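Local coordinates for ecdysteroid-phosphate phosphatase (Bombyx mori, PDB 3C7T), which hydrolyses phosphorylated ecdysteroids such as ecdysone 22-phosphate to release active moulting hormone, through a C-terminal histidine phosphatase domain that also has protein tyrosine phosphatase activity, at residues H84-P89 and N178-D183; D163-R168 and H192-D197; L18-W23 and P59-G64; R92-A97 and A141-D146; V171-A176 and V200-R205. All coordinates share one frame; numbering follows the deposited sequence.

Interaction 1: H84-P89 and N178-D183; sequences HVYASP and NDTEKD
Strand 84-87, an inner strand of the central sheet of the histidine phosphatase domain, carries H84 against T180 at the C-terminal end of helix 162-179. The methyl T180 CG2 stands 3.4 Å from the centroid of the H84 ring and 6° off the ring normal, which defines a CH-pi contact squarely over one face. T180 has CG2 anti to the carbonyl carbon, and this methyl covers the ring centre, with T180 CB nearer CE1 and ND1; its OG1 is hydrogen-bonded to A176 O and to R5 NH1. Strands 112-114 and 187-191 run parallel on either side, and the H84 ring leaves the sheet toward that helix end, in an alpha/beta/alpha sandwich. At the ring edge, H84 NE2 donates to D183 OD2 over 3.2 Å, with an N-H...O angle of 144°. The acceptor lies close to the imidazole plane, but the donor meets the carboxylate from above its plane, the two planes being 81° apart. H84 ND1 makes a weak bond to N186 O, so both ring nitrogens have partners and the ring's rotation is probably restrained. Two residues along, Y86 OH approaches the same T180 CG2 at 3.8 Å.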
# COMPACT_ATOMS: atom_id res chain seq x y z
N HIS A 84 -8.87 23.48 6.77
CA HIS A 84 -9.49 23.13 8.04
C HIS A 84 -9.68 21.62 8.12
O HIS A 84 -10.47 21.06 7.36
CB HIS A 84 -10.83 23.85 8.18
CG HIS A 84 -10.75 25.32 7.93
ND1 HIS A 84 -11.23 25.91 6.78
CD2 HIS A 84 -10.22 26.32 8.67
CE1 HIS A 84 -11.02 27.21 6.83
NE2 HIS A 84 -10.41 27.49 7.97
N VAL A 85 -8.93 21.00 9.03
CA VAL A 85 -8.84 19.54 9.13
C VAL A 85 -9.29 19.12 10.53
O VAL A 85 -8.71 19.54 11.54
CB VAL A 85 -7.40 19.04 8.84
CG1 VAL A 85 -7.30 17.52 8.99
CG2 VAL A 85 -6.96 19.45 7.43
N TYR A 86 -10.36 18.32 10.56
CA TYR A 86 -10.94 17.81 11.81
C TYR A 86 -10.86 16.29 11.79
O TYR A 86 -11.17 15.67 10.77
CB TYR A 86 -12.40 18.26 11.95
CG TYR A 86 -12.56 19.77 11.92
CD1 TYR A 86 -12.62 20.45 10.71
CD2 TYR A 86 -12.65 20.50 13.11
CE1 TYR A 86 -12.76 21.85 10.68
CE2 TYR A 86 -12.80 21.90 13.09
CZ TYR A 86 -12.85 22.56 11.87
OH TYR A 86 -12.99 23.92 11.81
N ALA A 87 -10.43 15.70 12.90
CA ALA A 87 -10.29 14.25 13.00
C ALA A 87 -10.93 13.71 14.26
O ALA A 87 -10.84 14.33 15.33
CB ALA A 87 -8.84 13.86 12.96
N SER A 88 -11.59 12.56 14.13
CA SER A 88 -12.06 11.82 15.29
C SER A 88 -10.85 11.55 16.19
O SER A 88 -9.74 11.46 15.69
CB SER A 88 -12.64 10.48 14.81
OG SER A 88 -12.69 9.56 15.87
N PRO A 89 -11.04 11.46 17.52
CA PRO A 89 -9.88 11.27 18.38
C PRO A 89 -9.26 9.86 18.35
O PRO A 89 -8.21 9.65 18.98
CB PRO A 89 -10.43 11.63 19.78
CG PRO A 89 -11.87 11.30 19.69
CD PRO A 89 -12.30 11.59 18.29
N ASN A 178 -20.04 26.31 9.85
CA ASN A 178 -20.43 27.69 10.20
C ASN A 178 -19.24 28.59 10.57
O ASN A 178 -19.15 29.72 10.06
CB ASN A 178 -21.49 27.71 11.29
CG ASN A 178 -22.85 27.27 10.77
OD1 ASN A 178 -23.20 27.51 9.62
ND2 ASN A 178 -23.63 26.62 11.63
N ASP A 179 -18.34 28.08 11.40
CA ASP A 179 -17.18 28.84 11.89
C ASP A 179 -16.06 29.14 10.88
O ASP A 179 -15.19 29.97 11.15
CB ASP A 179 -16.58 28.17 13.13
CG ASP A 179 -17.55 28.11 14.30
OD1 ASP A 179 -18.66 28.69 14.20
OD2 ASP A 179 -17.20 27.47 15.32
N THR A 180 -16.07 28.47 9.73
CA THR A 180 -15.06 28.69 8.69
C THR A 180 -15.62 29.38 7.45
O THR A 180 -14.89 29.62 6.48
CB THR A 180 -14.40 27.35 8.25
OG1 THR A 180 -15.43 26.43 7.84
CG2 THR A 180 -13.60 26.74 9.40
N GLU A 181 -16.91 29.70 7.48
CA GLU A 181 -17.60 30.31 6.34
C GLU A 181 -16.95 31.64 5.93
O GLU A 181 -16.68 31.85 4.74
CB GLU A 181 -19.09 30.49 6.64
CG GLU A 181 -19.97 30.73 5.41
CD GLU A 181 -21.44 30.94 5.76
OE1 GLU A 181 -21.97 30.22 6.63
OE2 GLU A 181 -22.07 31.84 5.15
N LYS A 182 -16.68 32.50 6.91
CA LYS A 182 -16.03 33.81 6.68
C LYS A 182 -14.68 33.64 5.99
O LYS A 182 -14.41 34.28 4.97
CB LYS A 182 -15.85 34.55 8.01
CG LYS A 182 -15.63 36.05 7.89
CD LYS A 182 -15.55 36.69 9.27
CE LYS A 182 -15.56 38.22 9.22
NZ LYS A 182 -14.30 38.77 8.64
N ASP A 183 -13.84 32.78 6.57
CA ASP A 183 -12.54 32.39 6.00
C ASP A 183 -12.71 31.79 4.60
O ASP A 183 -11.94 32.10 3.68
CB ASP A 183 -11.89 31.35 6.92
CG ASP A 183 -10.38 31.17 6.66
OD1 ASP A 183 -9.85 31.59 5.61
OD2 ASP A 183 -9.73 30.58 7.56

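Interaction 2: D163-R168 and H192-D197; sequences DEFFKR and HAITLD. With WO4 (tungstate(VI)ion), chain E.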
# COMPACT_ATOMS: atom_id res chain seq x y z
N ASP A 163 -29.71 8.57 18.89
CA ASP A 163 -30.03 9.99 18.76
C ASP A 163 -28.92 10.91 19.27
O ASP A 163 -28.58 11.90 18.60
CB ASP A 163 -31.35 10.32 19.47
CG ASP A 163 -32.58 10.00 18.61
OD1 ASP A 163 -32.43 9.33 17.56
OD2 ASP A 163 -33.69 10.43 19.00
N GLU A 164 -28.38 10.59 20.44
CA GLU A 164 -27.30 11.36 21.05
C GLU A 164 -26.04 11.32 20.19
O GLU A 164 -25.32 12.32 20.07
CB GLU A 164 -26.99 10.80 22.44
CG GLU A 164 -28.01 11.18 23.51
CD GLU A 164 -27.96 10.30 24.75
OE1 GLU A 164 -27.31 9.22 24.74
OE2 GLU A 164 -28.61 10.69 25.75
N PHE A 165 -25.79 10.16 19.59
CA PHE A 165 -24.65 10.00 18.70
C PHE A 165 -24.76 10.93 17.50
O PHE A 165 -23.83 11.69 17.21
CB PHE A 165 -24.46 8.54 18.27
CG PHE A 165 -23.68 8.39 16.99
CD1 PHE A 165 -22.31 8.65 16.95
CD2 PHE A 165 -24.32 7.99 15.82
CE1 PHE A 165 -21.59 8.52 15.76
CE2 PHE A 165 -23.58 7.86 14.60
CZ PHE A 165 -22.24 8.14 14.60
N PHE A 166 -25.90 10.88 16.81
CA PHE A 166 -26.05 11.73 15.64
C PHE A 166 -26.06 13.23 15.96
O PHE A 166 -25.59 14.05 15.17
CB PHE A 166 -27.27 11.31 14.81
CG PHE A 166 -27.02 10.09 13.97
CD1 PHE A 166 -26.15 10.14 12.90
CD2 PHE A 166 -27.68 8.90 14.25
CE1 PHE A 166 -25.92 9.00 12.10
CE2 PHE A 166 -27.46 7.75 13.46
CZ PHE A 166 -26.58 7.81 12.39
N LYS A 167 -26.57 13.57 17.13
CA LYS A 167 -26.59 14.96 17.58
C LYS A 167 -25.16 15.50 17.77
O LYS A 167 -24.86 16.61 17.34
CB LYS A 167 -27.42 15.07 18.87
CG LYS A 167 -27.56 16.49 19.46
CD LYS A 167 -28.14 17.47 18.47
CE LYS A 167 -28.48 18.79 19.15
NZ LYS A 167 -28.93 19.81 18.18
N ARG A 168 -24.32 14.71 18.45
CA ARG A 168 -22.89 14.94 18.61
C ARG A 168 -22.25 15.31 17.28
O ARG A 168 -21.62 16.36 17.14
CB ARG A 168 -22.20 13.62 19.03
CG ARG A 168 -22.15 13.30 20.48
CD ARG A 168 -20.83 12.64 20.83
NE ARG A 168 -20.80 11.19 20.60
CZ ARG A 168 -20.06 10.58 19.68
NH1 ARG A 168 -19.28 11.27 18.85
NH2 ARG A 168 -20.09 9.26 19.58
N HIS A 192 -14.77 7.87 10.52
CA HIS A 192 -15.19 6.48 10.52
C HIS A 192 -16.07 6.26 9.28
O HIS A 192 -16.31 7.22 8.55
CB HIS A 192 -15.96 6.21 11.83
CG HIS A 192 -15.15 6.51 13.07
ND1 HIS A 192 -14.22 5.63 13.59
CD2 HIS A 192 -15.12 7.61 13.86
CE1 HIS A 192 -13.65 6.18 14.65
NE2 HIS A 192 -14.19 7.37 14.84
N ALA A 193 -16.54 5.04 9.04
CA ALA A 193 -17.36 4.75 7.85
C ALA A 193 -18.62 5.63 7.83
O ALA A 193 -19.01 6.16 6.77
CB ALA A 193 -17.72 3.27 7.78
N ILE A 194 -19.20 5.82 9.01
CA ILE A 194 -20.45 6.58 9.21
C ILE A 194 -20.28 8.10 8.97
O ILE A 194 -21.26 8.83 8.70
CB ILE A 194 -21.02 6.25 10.62
CG1 ILE A 194 -22.46 6.75 10.81
CG2 ILE A 194 -20.09 6.79 11.73
CD1 ILE A 194 -23.43 6.22 9.79
N THR A 195 -19.04 8.58 9.06
CA THR A 195 -18.72 10.01 8.94
C THR A 195 -19.20 10.62 7.62
O THR A 195 -19.66 11.78 7.58
CB THR A 195 -17.21 10.25 9.13
OG1 THR A 195 -16.84 9.80 10.43
CG2 THR A 195 -16.84 11.77 8.99
N LEU A 196 -19.10 9.82 6.55
CA LEU A 196 -19.53 10.28 5.23
C LEU A 196 -21.03 10.58 5.21
O LEU A 196 -21.43 11.68 4.80
CB LEU A 196 -19.15 9.27 4.14
CG LEU A 196 -17.68 9.32 3.66
CD1 LEU A 196 -16.67 8.93 4.75
CD2 LEU A 196 -17.51 8.41 2.43
N ASP A 197 -21.85 9.64 5.68
CA ASP A 197 -23.30 9.88 5.85
C ASP A 197 -23.63 10.98 6.88
O ASP A 197 -24.59 11.74 6.70
CB ASP A 197 -24.05 8.60 6.20
CG ASP A 197 -24.43 7.78 4.97
OD1 ASP A 197 -24.14 8.21 3.84
OD2 ASP A 197 -25.06 6.71 5.15
W WO4 E . -14.11 2.21 11.34
O1 WO4 E . -14.88 3.16 9.84
O2 WO4 E . -15.79 1.47 12.10
O3 WO4 E . -13.05 0.56 11.07
O4 WO4 E . -13.44 3.30 12.83
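Apolar packing joins the two helices: I194 meets both F165 and F166. The F165 and I194 side chains run antiparallel alongside each other, and I194 CG2 sits 3.8 Å from F165 CZ, near the plane of the ring and at its edge. F165 has CG anti to the backbone N (chi1 157°), which sends the ring out from helix 162-179 towards I194. F166 CE1 touches the other branch, I194 CG1, at 4.3 Å. The two phenylalanines also pack on each other, F165 CE2 lying 3.6 Å above the F166 ring plane and displaced towards its rim, while Y216 stacks on F166 and F121 meets F165.

Hydrogen bonds gather at the start of 192-197. H192 N donates to T195 OG1 over 2.8 Å, nearly straight, tying H192 to T195 where helix 193-204 starts. On the side chain, H192 ND1 gives a 2.6 Å bond to tungstate O4 at 169°, the oxygen lying in the ring plane; NE2 is bonded to S88 OG. The backbone A193 N reaches tungstate O1, also over 2.6 Å but less directly (131°). Helix 193-204 thus presents its N-terminal end to the oxyanion, where its dipole would probably add to the attraction. H192, an inferred active-site residue, holds the phosphate mimic with R11, R15, R92 and K224 beside H12, the phosphohistidine residue, as in the histidine phosphatase pocket.

Interaction 3: L18-W23 and P59-G64; sequences LTYGPW and PLTRLG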
# COMPACT_ATOMS: atom_id res chain seq x y z
N LEU A 18 -7.57 -5.09 12.44
CA LEU A 18 -8.42 -5.84 11.51
C LEU A 18 -7.62 -6.62 10.48
O LEU A 18 -8.18 -7.50 9.78
CB LEU A 18 -9.41 -4.91 10.79
CG LEU A 18 -10.41 -4.15 11.67
CD1 LEU A 18 -11.46 -3.37 10.85
CD2 LEU A 18 -11.08 -5.11 12.69
N THR A 19 -6.34 -6.29 10.36
CA THR A 19 -5.44 -6.93 9.41
C THR A 19 -4.69 -8.10 10.02
O THR A 19 -4.36 -9.06 9.31
CB THR A 19 -4.42 -5.89 8.88
OG1 THR A 19 -5.14 -4.82 8.27
CG2 THR A 19 -3.44 -6.50 7.87
N TYR A 20 -4.43 -8.02 11.33
CA TYR A 20 -3.69 -9.04 12.06
C TYR A 20 -4.54 -9.67 13.16
O TYR A 20 -5.65 -9.26 13.39
CB TYR A 20 -2.46 -8.42 12.73
CG TYR A 20 -1.50 -7.78 11.72
CD1 TYR A 20 -1.72 -6.48 11.26
CD2 TYR A 20 -0.40 -8.49 11.25
CE1 TYR A 20 -0.84 -5.88 10.31
CE2 TYR A 20 0.48 -7.89 10.31
CZ TYR A 20 0.25 -6.60 9.86
OH TYR A 20 1.13 -6.03 8.94
N GLY A 21 -4.00 -10.68 13.81
CA GLY A 21 -4.64 -11.30 14.96
C GLY A 21 -4.15 -10.66 16.26
O GLY A 21 -4.25 -9.44 16.42
N PRO A 22 -3.62 -11.48 17.20
CA PRO A 22 -3.18 -10.94 18.50
C PRO A 22 -1.84 -10.20 18.40
O PRO A 22 -0.82 -10.62 18.97
CB PRO A 22 -3.08 -12.20 19.38
CG PRO A 22 -2.79 -13.30 18.44
CD PRO A 22 -3.42 -12.94 17.11
N TRP A 23 -1.83 -9.07 17.70
CA TRP A 23 -0.56 -8.43 17.33
C TRP A 23 0.20 -7.84 18.52
O TRP A 23 1.44 -7.88 18.53
CB TRP A 23 -0.75 -7.38 16.20
CG TRP A 23 -1.44 -6.17 16.65
CD1 TRP A 23 -2.79 -6.00 16.83
CD2 TRP A 23 -0.83 -4.92 17.00
NE1 TRP A 23 -3.05 -4.73 17.29
CE2 TRP A 23 -1.87 -4.04 17.39
CE3 TRP A 23 0.50 -4.45 17.00
CZ2 TRP A 23 -1.62 -2.70 17.80
CZ3 TRP A 23 0.74 -3.09 17.40
CH2 TRP A 23 -0.32 -2.25 17.78
N PRO A 59 -3.35 1.39 15.76
CA PRO A 59 -2.67 2.22 14.75
C PRO A 59 -3.18 1.85 13.35
O PRO A 59 -3.80 0.79 13.18
CB PRO A 59 -1.22 1.75 14.84
CG PRO A 59 -1.09 1.03 16.14
CD PRO A 59 -2.43 0.41 16.37
N LEU A 60 -2.89 2.69 12.36
CA LEU A 60 -2.95 2.25 10.96
C LEU A 60 -1.78 1.34 10.64
O LEU A 60 -0.72 1.48 11.22
CB LEU A 60 -2.84 3.44 10.01
CG LEU A 60 -3.87 4.56 10.03
CD1 LEU A 60 -3.46 5.60 8.98
CD2 LEU A 60 -5.28 3.98 9.73
N THR A 61 -1.98 0.46 9.66
CA THR A 61 -0.89 -0.31 9.04
C THR A 61 -0.08 0.67 8.18
O THR A 61 -0.52 1.82 7.95
CB THR A 61 -1.44 -1.39 8.12
OG1 THR A 61 -2.27 -0.78 7.13
CG2 THR A 61 -2.28 -2.40 8.96
N ARG A 62 1.08 0.22 7.69
CA ARG A 62 1.85 0.98 6.68
C ARG A 62 0.97 1.29 5.48
O ARG A 62 0.98 2.42 4.97
CB ARG A 62 3.14 0.25 6.27
CG ARG A 62 4.22 0.12 7.39
CD ARG A 62 4.76 1.46 7.87
NE ARG A 62 5.38 2.24 6.79
CZ ARG A 62 6.65 2.12 6.39
NH1 ARG A 62 7.44 1.22 6.95
NH2 ARG A 62 7.11 2.88 5.39
N LEU A 63 0.20 0.30 5.03
CA LEU A 63 -0.69 0.48 3.89
C LEU A 63 -1.72 1.56 4.22
O LEU A 63 -2.09 2.35 3.38
CB LEU A 63 -1.40 -0.82 3.54
CG LEU A 63 -2.40 -0.73 2.39
CD1 LEU A 63 -1.84 0.08 1.20
CD2 LEU A 63 -2.87 -2.11 2.00
N GLY A 64 -2.22 1.56 5.46
CA GLY A 64 -3.24 2.55 5.86
C GLY A 64 -2.75 3.98 5.75
O GLY A 64 -3.46 4.85 5.26
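T61 OG1 is gripped from two directions: it accepts a 2.9 Å hydrogen bond from G64 N (148°) and is hydrogen-bonded to E14 OE1. The first of these is a capping bond, T61 being the N-cap of helix 62-77. With OG1 placed between the backbone N and the carbonyl carbon (chi1 57°), the methyl T61 CG2 turns instead towards segment 18-23. There it meets T19 tip to tip, T19 OG1 standing 3.8 Å from T61 CG2; that hydroxyl is hydrogen-bonded to R15 O. Y20 comes in obliquely and offers its ring edge, with CE1 4.0 Å from the same T61 CG2 and the methyl near the ring plane, while Y20 OH is hydrogen-bonded to D37 OD2.

The contact lies near the phosphatase active site, between the chain following strand 5-11 and the start of helix 62-77: the T61 side chain is about 9 Å from that of H12, the residue phosphorylated during catalysis. The second subunit lies close by: its I249 packs on T19 and Y20, and its E73 forms a salt bridge with R62.

Further along, the six-membered part of the W23 indole meets P59, with W23 CZ2 3.5 Å from P59 CD and W23 CH2 3.7 Å from P59 CG. The chain is turned into this position by an inverse gamma turn centred on P22, closed by W23 N donating to G21 O over 2.8 Å.

Interaction 4: R92-A97 and A141-D146; sequences RCVETA and AGLNVD. With WO4 (tungstate(VI)ion), chain E.
Segment 92-97 is regular helix and 141-146 an irregular loop, and their backbones come closest at E95 and L143, whose CA atoms are 7.2 Å apart. G142, with positive phi (93°), ends helix 135-140 in a Schellman motif, and an inverse gamma turn centred on N144 follows, V145 N donating to L143 O over 2.8 Å. Around these turns L143 points at the helix, and V145 reaches it with CG2.

Their common target is one methyl. V94 CG1, anti to the backbone N (chi1 -174°), lies 3.6 Å from L143 CD1, the two side chains crossing at a slant, and 3.9 Å from V145 CG2, approached at about a right angle. L143 CD1 also lies against the aliphatic E95 CG at 4.3 Å. The carboxylate of E95 points to a different task, since OE1 is hydrogen-bonded to L60 N.

The helix has a second, polar role at its other side. R92, extended from CG to NE, places its guanidinium so that a single tungstate oxygen lies in its plane at the edge: NE donates to O4 over 2.7 Å and NH2 donates to the same O4 over 2.8 Å. R92 O in turn accepts from both T96 N and T96 OG1, the latter at 2.6 Å, and T96 OG1 is also hydrogen-bonded to G13 N, next to H12. One helix thus joins an apolar seam against the loop to the arginine whose NE and NH2 converge on one tungstate oxygen in the phosphate-binding pocket of a histidine phosphatase.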
# COMPACT_ATOMS: atom_id res chain seq x y z
N ARG A 92 -6.39 5.84 14.69
CA ARG A 92 -6.45 5.57 13.23
C ARG A 92 -6.89 6.79 12.41
O ARG A 92 -6.44 6.99 11.27
CB ARG A 92 -7.35 4.36 12.96
CG ARG A 92 -8.78 4.54 13.44
CD ARG A 92 -9.56 3.24 13.29
NE ARG A 92 -10.91 3.20 13.83
CZ ARG A 92 -11.23 2.94 15.11
NH1 ARG A 92 -10.29 2.77 16.05
NH2 ARG A 92 -12.52 2.88 15.46
N CYS A 93 -7.76 7.60 12.99
CA CYS A 93 -8.28 8.78 12.30
C CYS A 93 -7.25 9.92 12.30
O CYS A 93 -7.03 10.59 11.27
CB CYS A 93 -9.61 9.23 12.91
SG CYS A 93 -10.84 7.90 12.98
N VAL A 94 -6.62 10.15 13.44
CA VAL A 94 -5.55 11.16 13.50
C VAL A 94 -4.37 10.77 12.58
O VAL A 94 -3.81 11.62 11.87
CB VAL A 94 -5.06 11.40 14.94
CG1 VAL A 94 -4.06 12.56 14.95
CG2 VAL A 94 -6.26 11.75 15.86
N GLU A 95 -4.02 9.50 12.55
CA GLU A 95 -2.97 9.08 11.62
C GLU A 95 -3.40 9.21 10.18
O GLU A 95 -2.58 9.58 9.34
CB GLU A 95 -2.49 7.67 11.92
CG GLU A 95 -1.78 7.53 13.27
CD GLU A 95 -1.22 6.11 13.48
OE1 GLU A 95 -1.93 5.12 13.17
OE2 GLU A 95 -0.07 5.98 13.96
N THR A 96 -4.67 8.95 9.88
CA THR A 96 -5.15 9.15 8.51
C THR A 96 -5.01 10.63 8.14
O THR A 96 -4.61 10.98 7.02
CB THR A 96 -6.57 8.64 8.34
OG1 THR A 96 -6.58 7.25 8.70
CG2 THR A 96 -7.06 8.82 6.85
N ALA A 97 -5.35 11.49 9.09
CA ALA A 97 -5.27 12.94 8.86
C ALA A 97 -3.83 13.34 8.53
O ALA A 97 -3.61 14.14 7.61
CB ALA A 97 -5.79 13.69 10.10
N ALA A 141 4.39 11.95 19.02
CA ALA A 141 4.39 10.88 18.02
C ALA A 141 4.70 11.40 16.61
O ALA A 141 4.89 10.61 15.68
CB ALA A 141 3.06 10.15 18.02
N GLY A 142 4.73 12.73 16.45
CA GLY A 142 5.03 13.35 15.16
C GLY A 142 3.82 13.69 14.31
O GLY A 142 3.94 13.89 13.10
N LEU A 143 2.65 13.75 14.94
CA LEU A 143 1.41 14.12 14.25
C LEU A 143 1.18 15.62 14.41
O LEU A 143 1.29 16.16 15.52
CB LEU A 143 0.22 13.32 14.81
CG LEU A 143 0.40 11.80 14.73
CD1 LEU A 143 -0.77 11.08 15.39
CD2 LEU A 143 0.59 11.31 13.28
N ASN A 144 0.87 16.30 13.31
CA ASN A 144 0.72 17.76 13.34
C ASN A 144 -0.61 18.24 13.94
O ASN A 144 -1.42 18.86 13.27
CB ASN A 144 0.93 18.33 11.93
CG ASN A 144 1.27 19.81 11.96
OD1 ASN A 144 1.83 20.30 12.93
ND2 ASN A 144 0.95 20.51 10.87
N VAL A 145 -0.81 17.96 15.21
CA VAL A 145 -2.07 18.21 15.89
C VAL A 145 -2.11 19.66 16.42
O VAL A 145 -1.10 20.18 16.90
CB VAL A 145 -2.29 17.18 17.04
CG1 VAL A 145 -3.39 17.63 17.99
CG2 VAL A 145 -2.60 15.79 16.47
N ASP A 146 -3.28 20.29 16.32
CA ASP A 146 -3.49 21.64 16.85
C ASP A 146 -3.58 21.62 18.38
O ASP A 146 -4.56 21.14 18.94
CB ASP A 146 -4.77 22.23 16.24
CG ASP A 146 -4.87 23.74 16.42
OD1 ASP A 146 -4.14 24.31 17.27
OD2 ASP A 146 -5.70 24.34 15.71
W WO4 E . -14.11 2.21 11.34
O1 WO4 E . -14.88 3.16 9.84
O2 WO4 E . -15.79 1.47 12.10
O3 WO4 E . -13.05 0.56 11.07
O4 WO4 E . -13.44 3.30 12.83

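Interaction 5: V171-A176 and V200-R205; sequences VAMQAA and VGALHR
Q174 and A202 mark the closest backbone approach of 171-176 to 200-205, their CA atoms only 6.2 Å apart. The small side chain of A202, which points at the other helix, fits this tight part: A202 CB rests 3.9 Å from M173 CB, and the Q174 CG methylene lies 4.1 Å from the same A202 CB. M173, extended beyond CG, runs on past this point into the interior.

The polar, more open side begins at the Q174 amide. Q174 leaves its helix with CG anti to the carbonyl carbon (chi1 -63°) and an extended chain, which brings NE2 to A202 O over 2.9 Å. That bond is almost straight, with an N-H...O angle of 170°; the donor lies in the carbonyl plane on a lone pair, and the acceptor is nearly in the amide plane, so the amide's rotation is probably well defined. Beyond it the contact thins to Q174 NE2 beside R205 CB at 3.6 Å. Both Q174 and R205 keep some solvent exposure, and the guanidinium turns away: R205 NH1 folds back to G201 O over 2.8 Å, which R205 N reaches from the opposite face of the carbonyl. R205 NH2 is bonded to Q214 O, and Y216 makes a cation-pi contact with the guanidinium.

On the buried side the pair settles onto the central sheet, M173 and A176 touching F189 of strand 187-191 and L203 touching M233 of strand 230-235, while L261 of the second subunit packs on V200.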
# COMPACT_ATOMS: atom_id res chain seq x y z
N VAL A 171 -23.65 18.55 15.61
CA VAL A 171 -23.19 19.75 16.33
C VAL A 171 -21.77 20.11 15.89
O VAL A 171 -21.51 21.26 15.52
CB VAL A 171 -23.28 19.58 17.88
CG1 VAL A 171 -22.42 20.59 18.63
CG2 VAL A 171 -24.71 19.69 18.33
N ALA A 172 -20.87 19.12 15.88
CA ALA A 172 -19.47 19.37 15.53
C ALA A 172 -19.32 19.77 14.07
O ALA A 172 -18.61 20.72 13.76
CB ALA A 172 -18.60 18.14 15.86
N MET A 173 -19.99 19.05 13.17
CA MET A 173 -19.85 19.29 11.74
C MET A 173 -20.48 20.61 11.29
O MET A 173 -19.91 21.31 10.46
CB MET A 173 -20.43 18.14 10.94
CG MET A 173 -19.55 16.89 10.97
SD MET A 173 -20.30 15.53 10.05
CE MET A 173 -18.93 14.36 9.95
N GLN A 174 -21.64 20.94 11.84
CA GLN A 174 -22.26 22.24 11.53
C GLN A 174 -21.46 23.39 12.12
O GLN A 174 -21.26 24.42 11.46
CB GLN A 174 -23.70 22.28 11.99
CG GLN A 174 -24.60 21.26 11.28
CD GLN A 174 -26.07 21.47 11.58
OE1 GLN A 174 -26.43 22.06 12.61
NE2 GLN A 174 -26.94 21.00 10.69
N ALA A 175 -21.01 23.24 13.36
CA ALA A 175 -20.16 24.25 13.97
C ALA A 175 -18.92 24.52 13.11
O ALA A 175 -18.61 25.67 12.82
CB ALA A 175 -19.78 23.88 15.39
N ALA A 176 -18.24 23.45 12.67
CA ALA A 176 -17.04 23.58 11.84
C ALA A 176 -17.33 24.31 10.54
O ALA A 176 -16.53 25.14 10.12
CB ALA A 176 -16.42 22.19 11.53
N VAL A 200 -23.10 14.42 5.02
CA VAL A 200 -24.20 14.68 4.10
C VAL A 200 -25.43 15.13 4.89
O VAL A 200 -26.04 16.16 4.58
CB VAL A 200 -24.56 13.43 3.25
CG1 VAL A 200 -25.84 13.68 2.43
CG2 VAL A 200 -23.39 13.03 2.35
N GLY A 201 -25.80 14.37 5.92
CA GLY A 201 -26.93 14.75 6.78
C GLY A 201 -26.80 16.09 7.48
O GLY A 201 -27.79 16.81 7.62
N ALA A 202 -25.59 16.43 7.94
CA ALA A 202 -25.36 17.69 8.67
C ALA A 202 -25.42 18.89 7.75
O ALA A 202 -25.93 19.93 8.14
CB ALA A 202 -24.02 17.66 9.39
N LEU A 203 -24.91 18.73 6.53
CA LEU A 203 -24.86 19.84 5.56
C LEU A 203 -26.18 20.07 4.82
O LEU A 203 -26.55 21.22 4.55
CB LEU A 203 -23.68 19.69 4.60
CG LEU A 203 -22.35 20.21 5.18
CD1 LEU A 203 -21.87 19.39 6.37
CD2 LEU A 203 -21.27 20.25 4.12
N HIS A 204 -26.90 18.99 4.54
CA HIS A 204 -28.28 19.12 4.05
C HIS A 204 -29.19 19.81 5.07
O HIS A 204 -30.06 20.60 4.70
CB HIS A 204 -28.84 17.76 3.61
CG HIS A 204 -28.37 17.33 2.25
ND1 HIS A 204 -28.48 16.03 1.80
CD2 HIS A 204 -27.76 18.02 1.26
CE1 HIS A 204 -27.98 15.95 0.58
NE2 HIS A 204 -27.53 17.14 0.23
N ARG A 205 -28.95 19.54 6.36
CA ARG A 205 -29.70 20.22 7.42
C ARG A 205 -29.35 21.70 7.58
O ARG A 205 -30.08 22.45 8.24
CB ARG A 205 -29.57 19.46 8.75
CG ARG A 205 -30.52 18.27 8.81
CD ARG A 205 -30.19 17.33 9.95
NE ARG A 205 -31.03 16.11 9.93
CZ ARG A 205 -30.90 15.11 9.07
NH1 ARG A 205 -29.97 15.14 8.11
NH2 ARG A 205 -31.71 14.06 9.15

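Along the chain, interaction 3 closes first; interaction 4 is then nested within the loop of interaction 1, whose segments alternate with those of interactions 2 and 5. Helix 162-179 serves interactions 1, 2 and 5, and helix 193-204 serves 2 and 5, whose centres lie 10 Å apart. Interactions 3 and 5 are the most distant pair, 31 Å between centres, on opposite sides of the chain's centre. Interactions 2 and 4 both reach the tungstate, although their centres are 21 Å apart. Interactions 1 and 2, and 3 and 4, touch directly. Interactions 2 and 4 thus line the pocket, 3 lies nearby, and 1 and 5 pack helix 162-179 within the fold behind it; the second subunit touches 2, 3 and 5.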